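Local coordinates for DUF1818 domain-containing protein (Prochlorococcus marinus, PDB 2IT9) that is of unknown function but belongs to a family related to single-stranded DNA-binding PC4-like proteins and may bind DNA, at residues A[39-42]-A[43-47]; A[104-107]-A[108-112]. One frame throughout, in Å; residues are numbered along the deposited sequence.

From the N terminus the chain first forms the four-strand antiparallel sheet ending at 30-34, then enters helix 36-56, where contact 1 (39-42 with 43-47) joins successive turns. A second four-strand antiparallel sheet follows, and at the end of its last strand, 102-106, contact 2 (104-107 with 108-112) closes the tight turn into helix 110-120. The two contacts are local and in series, neither nesting nor crossing. The centres of contact 1 and contact 2 lie about 15 Å apart, on opposite sides of the chain's centre. The nearest atoms of contact 1 and contact 2 are about 5 Å apart. Helix 110-120 joins them indirectly: Val46 and Met47 pack on it, while contact 2 builds its first turn.

Contact 1 (A[39-42]-A[43-47]); sequences WKIL and VEVVM
Residues 39-42 and 43-47 are consecutive turns of the alpha-helix 36-56, and the backbone evidence is four successive i to i+4 hydrogen bonds. Val43 N donates to Trp39 O at 3.0 Å, Glu44 N to Lys40 O, Val45 N to Ile41 O at 2.8 Å, and Val46 N to Leu42 O with an N-H...O angle of 171°. Side chains one turn apart then meet in pairs. Leu42 and Val46 run alongside each other in the same direction, Leu42 CD1 being 3.7 Å from Val46 CG2; Ile41 and Val45 touch more loosely through their CG2 methyls. These apolar pairs lie on the inward side of the helix, where Leu42, Val45 and Val46 are buried and Ile41 is partly exposed: Ile41 and Leu42 pack on Trp75, Val45 on Leu70 and Ala77, and Val46 on Val115 and Met118 of helix 110-120. The helix thereby joins the second sheet to the C-terminal helix, while Trp39 and Leu42 reach Ile25 of the first sheet. On the more exposed side the extended chain of Lys40 crosses that of Glu44, bringing Lys40 CE to 3.5 Å from Glu44 OE2. Their charged ends remain farther apart, Lys40 NZ standing 4.6 Å from Glu44 OE2, so any attraction is probably modest; the other carboxylate oxygen, Glu44 OE1, forms a salt bridge with Arg72. With chi1 at 170°, CG of Trp39 is trans to N and the indole is carried along the helix toward Val43. There Val43 CG2 makes a CH-pi contact over one face, 3.6 Å from the centroid of the six-membered ring of Trp39 and 15° off the ring normal.

Contact 2 (A[104-107]-A[108-112]); sequences VYWP and RHVTN
Val110 meets both Trp106 and Pro107, one methyl for each. Its CG1 lies 3.7 Å from Trp106 CD1, approaching the indole obliquely, the valine side chain running roughly perpendicular to that of the tryptophan; its CG2 rests 3.8 Å from Pro107 CG. This division follows from the valine rotamer (chi1 167°), in which CG1 stands anti to the backbone N and CG2 anti to the carbonyl carbon. Thr111 adds a methyl to the same turn, CG2 lying 3.8 Å from Trp106 CB. Polar closure comes from the backbone: Thr111 N donates to Pro107 O at 3.3 Å, with an N-H...O angle of 149°. The motif is a tight strand-to-helix connection, in which strand 102-106, at the border of its four-strand sheet within the chain, passes into helix 110-120 with His109 at the N-cap position. Backbone bonding of Trp106 with Leu88 ties the strand to its neighbour. Farther out, Trp106 NE1 donates to Gly26 O and its ring meets that of Trp30, which places the indole against the first sheet. The hydroxyl of Thr111 is hydrogen-bonded to Trp86 O, and Arg108 NH2 forms a salt bridge with Asp82 OD1. At the start of 104-107, Val104 pairs in an antiparallel ladder with a strand of the second subunit, continuing the sheet across the dimer interface.

Contact 1 (A[39-42]-A[43-47])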
loop_
_atom_site.group_PDB
_atom_site.type_symbol
_atom_site.label_atom_id
_atom_site.label_comp_id
_atom_site.label_asym_id
_atom_site.label_seq_id
_atom_site.Cartn_x
_atom_site.Cartn_y
_atom_site.Cartn_z
ATOM N N TRP A 39 13.004 -7.770 -3.969
ATOM C CA TRP A 39 12.671 -7.593 -5.366
ATOM C C TRP A 39 12.908 -8.878 -6.185
ATOM O O TRP A 39 12.029 -9.298 -6.940
ATOM C CB TRP A 39 13.440 -6.396 -5.958
ATOM C CG TRP A 39 13.326 -6.295 -7.441
ATOM C CD1 TRP A 39 14.295 -6.589 -8.327
ATOM C CD2 TRP A 39 12.170 -5.957 -8.209
ATOM N NE1 TRP A 39 13.841 -6.419 -9.601
ATOM C CE2 TRP A 39 12.543 -6.012 -9.563
ATOM C CE3 TRP A 39 10.876 -5.576 -7.892
ATOM C CZ2 TRP A 39 11.652 -5.722 -10.601
ATOM C CZ3 TRP A 39 9.993 -5.294 -8.914
ATOM C CH2 TRP A 39 10.391 -5.375 -10.256
ATOM N N LYS A 40 14.081 -9.445 -6.063
ATOM C CA LYS A 40 14.457 -10.681 -6.794
ATOM C C LYS A 40 13.448 -11.810 -6.562
ATOM O O LYS A 40 12.936 -12.430 -7.505
ATOM C CB LYS A 40 15.806 -11.156 -6.328
ATOM C CG LYS A 40 16.308 -12.407 -7.079
ATOM C CD LYS A 40 17.660 -12.802 -6.589
ATOM C CE LYS A 40 18.142 -14.074 -7.282
ATOM N NZ LYS A 40 19.296 -14.651 -6.560
ATOM N N ILE A 41 13.146 -12.055 -5.298
ATOM C CA ILE A 41 12.196 -13.109 -4.951
ATOM C C ILE A 41 10.792 -12.783 -5.462
ATOM O O ILE A 41 10.102 -13.669 -5.997
ATOM C CB ILE A 41 12.215 -13.406 -3.441
ATOM C CG1 ILE A 41 13.565 -13.971 -3.010
ATOM C CG2 ILE A 41 11.102 -14.443 -3.069
ATOM C CD1 ILE A 41 13.714 -14.109 -1.507
ATOM N N LEU A 42 10.360 -11.528 -5.315
ATOM C CA LEU A 42 9.065 -11.093 -5.796
ATOM C C LEU A 42 8.891 -11.459 -7.259
ATOM O O LEU A 42 7.895 -12.062 -7.649
ATOM C CB LEU A 42 8.859 -9.570 -5.644
ATOM C CG LEU A 42 7.518 -9.082 -6.193
ATOM C CD1 LEU A 42 6.331 -9.780 -5.534
ATOM C CD2 LEU A 42 7.396 -7.566 -6.019
ATOM N N VAL A 43 9.857 -11.079 -8.078
ATOM C CA VAL A 43 9.754 -11.336 -9.504
ATOM C C VAL A 43 9.706 -12.836 -9.817
ATOM O O VAL A 43 8.913 -13.271 -10.651
ATOM C CB VAL A 43 10.844 -10.613 -10.307
ATOM C CG1 VAL A 43 10.686 -10.960 -11.795
ATOM C CG2 VAL A 43 10.749 -9.080 -10.123
ATOM N N GLU A 44 10.515 -13.624 -9.122
ATOM C CA GLU A 44 10.505 -15.049 -9.325
ATOM C C GLU A 44 9.150 -15.680 -8.931
ATOM O O GLU A 44 8.654 -16.583 -9.613
ATOM C CB GLU A 44 11.636 -15.667 -8.531
ATOM C CG GLU A 44 13.014 -15.315 -9.135
ATOM C CD GLU A 44 14.177 -15.776 -8.298
ATOM O OE1 GLU A 44 13.918 -16.297 -7.214
ATOM O OE2 GLU A 44 15.344 -15.600 -8.719
ATOM N N VAL A 45 8.554 -15.171 -7.850
ATOM C CA VAL A 45 7.268 -15.683 -7.375
ATOM C C VAL A 45 6.140 -15.333 -8.353
ATOM O O VAL A 45 5.321 -16.182 -8.720
ATOM C CB VAL A 45 6.978 -15.108 -5.986
ATOM C CG1 VAL A 45 5.449 -15.171 -5.598
ATOM C CG2 VAL A 45 7.886 -15.787 -4.930
ATOM N N VAL A 46 6.109 -14.073 -8.758
ATOM C CA VAL A 46 5.090 -13.599 -9.685
ATOM C C VAL A 46 5.230 -14.323 -11.024
ATOM O O VAL A 46 4.197 -14.748 -11.571
ATOM C CB VAL A 46 5.108 -12.095 -9.797
ATOM C CG1 VAL A 46 4.153 -11.588 -10.945
ATOM C CG2 VAL A 46 4.722 -11.457 -8.474
HETATM N N MSE A 47 6.459 -14.501 -11.532
HETATM C CA MSE A 47 6.643 -15.179 -12.816
HETATM C C MSE A 47 6.156 -16.619 -12.706
HETATM O O MSE A 47 5.531 -17.154 -13.631
HETATM C CB MSE A 47 8.103 -15.211 -13.274
HETATM C CG MSE A 47 8.787 -13.905 -13.757
HETATM SE SE MSE A 47 7.634 -12.844 -14.920
HETATM C CE MSE A 47 6.858 -11.722 -13.584
#

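Contact 2 (A[104-107]-A[108-112])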
loop_
_atom_site.group_PDB
_atom_site.type_symbol
_atom_site.label_atom_id
_atom_site.label_comp_id
_atom_site.label_asym_id
_atom_site.label_seq_id
_atom_site.Cartn_x
_atom_site.Cartn_y
_atom_site.Cartn_z
ATOM N N VAL A 104 -0.181 -5.801 -0.117
ATOM C CA VAL A 104 -0.572 -4.970 -1.230
ATOM C C VAL A 104 -1.347 -5.802 -2.246
ATOM O O VAL A 104 -1.319 -7.052 -2.197
ATOM C CB VAL A 104 0.630 -4.259 -1.871
ATOM C CG1 VAL A 104 1.355 -3.372 -0.852
ATOM C CG2 VAL A 104 1.613 -5.257 -2.456
ATOM N N TYR A 105 -1.960 -5.105 -3.202
ATOM C CA TYR A 105 -2.873 -5.775 -4.160
ATOM C C TYR A 105 -2.953 -5.059 -5.491
ATOM O O TYR A 105 -3.002 -3.808 -5.531
ATOM C CB TYR A 105 -4.246 -5.872 -3.529
ATOM C CG TYR A 105 -5.380 -6.281 -4.442
ATOM C CD1 TYR A 105 -5.721 -7.632 -4.583
ATOM C CD2 TYR A 105 -6.133 -5.335 -5.111
ATOM C CE1 TYR A 105 -6.808 -8.025 -5.385
ATOM C CE2 TYR A 105 -7.221 -5.722 -5.926
ATOM C CZ TYR A 105 -7.529 -7.072 -6.050
ATOM O OH TYR A 105 -8.592 -7.488 -6.840
ATOM N N TRP A 106 -2.915 -5.840 -6.582
ATOM C CA TRP A 106 -3.161 -5.333 -7.942
ATOM C C TRP A 106 -4.375 -6.068 -8.500
ATOM O O TRP A 106 -4.483 -7.297 -8.339
ATOM C CB TRP A 106 -2.002 -5.553 -8.907
ATOM C CG TRP A 106 -0.818 -4.648 -8.704
ATOM C CD1 TRP A 106 -0.795 -3.298 -8.882
ATOM C CD2 TRP A 106 0.529 -5.041 -8.397
ATOM N NE1 TRP A 106 0.480 -2.817 -8.684
ATOM C CE2 TRP A 106 1.310 -3.862 -8.361
ATOM C CE3 TRP A 106 1.146 -6.268 -8.134
ATOM C CZ2 TRP A 106 2.682 -3.884 -8.083
ATOM C CZ3 TRP A 106 2.499 -6.293 -7.849
ATOM C CH2 TRP A 106 3.262 -5.124 -7.844
ATOM N N PRO A 107 -5.301 -5.334 -9.127
ATOM C CA PRO A 107 -6.500 -5.947 -9.661
ATOM C C PRO A 107 -6.271 -6.557 -11.056
ATOM O O PRO A 107 -5.181 -6.406 -11.652
ATOM C CB PRO A 107 -7.469 -4.773 -9.717
ATOM C CG PRO A 107 -6.585 -3.633 -10.095
ATOM C CD PRO A 107 -5.318 -3.874 -9.317
ATOM N N ARG A 108 -7.325 -7.180 -11.576
ATOM C CA ARG A 108 -7.296 -7.746 -12.941
ATOM C C ARG A 108 -6.854 -6.758 -13.964
ATOM O O ARG A 108 -7.141 -5.558 -13.854
ATOM C CB ARG A 108 -8.679 -8.230 -13.322
ATOM C CG ARG A 108 -9.106 -9.380 -12.384
ATOM C CD ARG A 108 -10.593 -9.610 -12.468
ATOM N NE ARG A 108 -10.900 -10.163 -13.749
ATOM C CZ ARG A 108 -11.131 -11.444 -13.986
ATOM N NH1 ARG A 108 -11.160 -12.351 -13.005
ATOM N NH2 ARG A 108 -11.388 -11.797 -15.226
ATOM N N HIS A 109 -6.156 -7.253 -14.983
ATOM C CA HIS A 109 -5.744 -6.471 -16.159
ATOM C C HIS A 109 -4.500 -5.636 -15.847
ATOM O O HIS A 109 -3.523 -5.635 -16.613
ATOM C CB HIS A 109 -6.893 -5.645 -16.789
ATOM C CG HIS A 109 -8.142 -6.441 -17.002
ATOM N ND1 HIS A 109 -8.181 -7.561 -17.805
ATOM C CD2 HIS A 109 -9.385 -6.311 -16.476
ATOM C CE1 HIS A 109 -9.382 -8.110 -17.733
ATOM N NE2 HIS A 109 -10.140 -7.359 -16.951
ATOM N N VAL A 110 -4.535 -4.915 -14.740
ATOM C CA VAL A 110 -3.353 -4.232 -14.242
ATOM C C VAL A 110 -2.175 -5.225 -14.061
ATOM O O VAL A 110 -1.003 -4.947 -14.405
ATOM C CB VAL A 110 -3.675 -3.501 -12.903
ATOM C CG1 VAL A 110 -2.392 -3.057 -12.228
ATOM C CG2 VAL A 110 -4.660 -2.338 -13.148
ATOM N N THR A 111 -2.490 -6.390 -13.513
ATOM C CA THR A 111 -1.493 -7.442 -13.268
ATOM C C THR A 111 -0.666 -7.791 -14.518
ATOM O O THR A 111 0.546 -7.950 -14.425
ATOM C CB THR A 111 -2.172 -8.727 -12.702
ATOM O OG1 THR A 111 -3.318 -9.027 -13.497
ATOM C CG2 THR A 111 -2.554 -8.527 -11.235
ATOM N N ASN A 112 -1.315 -7.895 -15.655
ATOM C CA ASN A 112 -0.595 -8.190 -16.912
ATOM C C ASN A 112 0.442 -7.134 -17.249
ATOM O O ASN A 112 1.542 -7.445 -17.719
ATOM C CB ASN A 112 -1.558 -8.407 -18.069
ATOM C CG ASN A 112 -2.288 -9.727 -17.951
ATOM O OD1 ASN A 112 -1.677 -10.768 -17.631
ATOM N ND2 ASN A 112 -3.589 -9.703 -18.200
#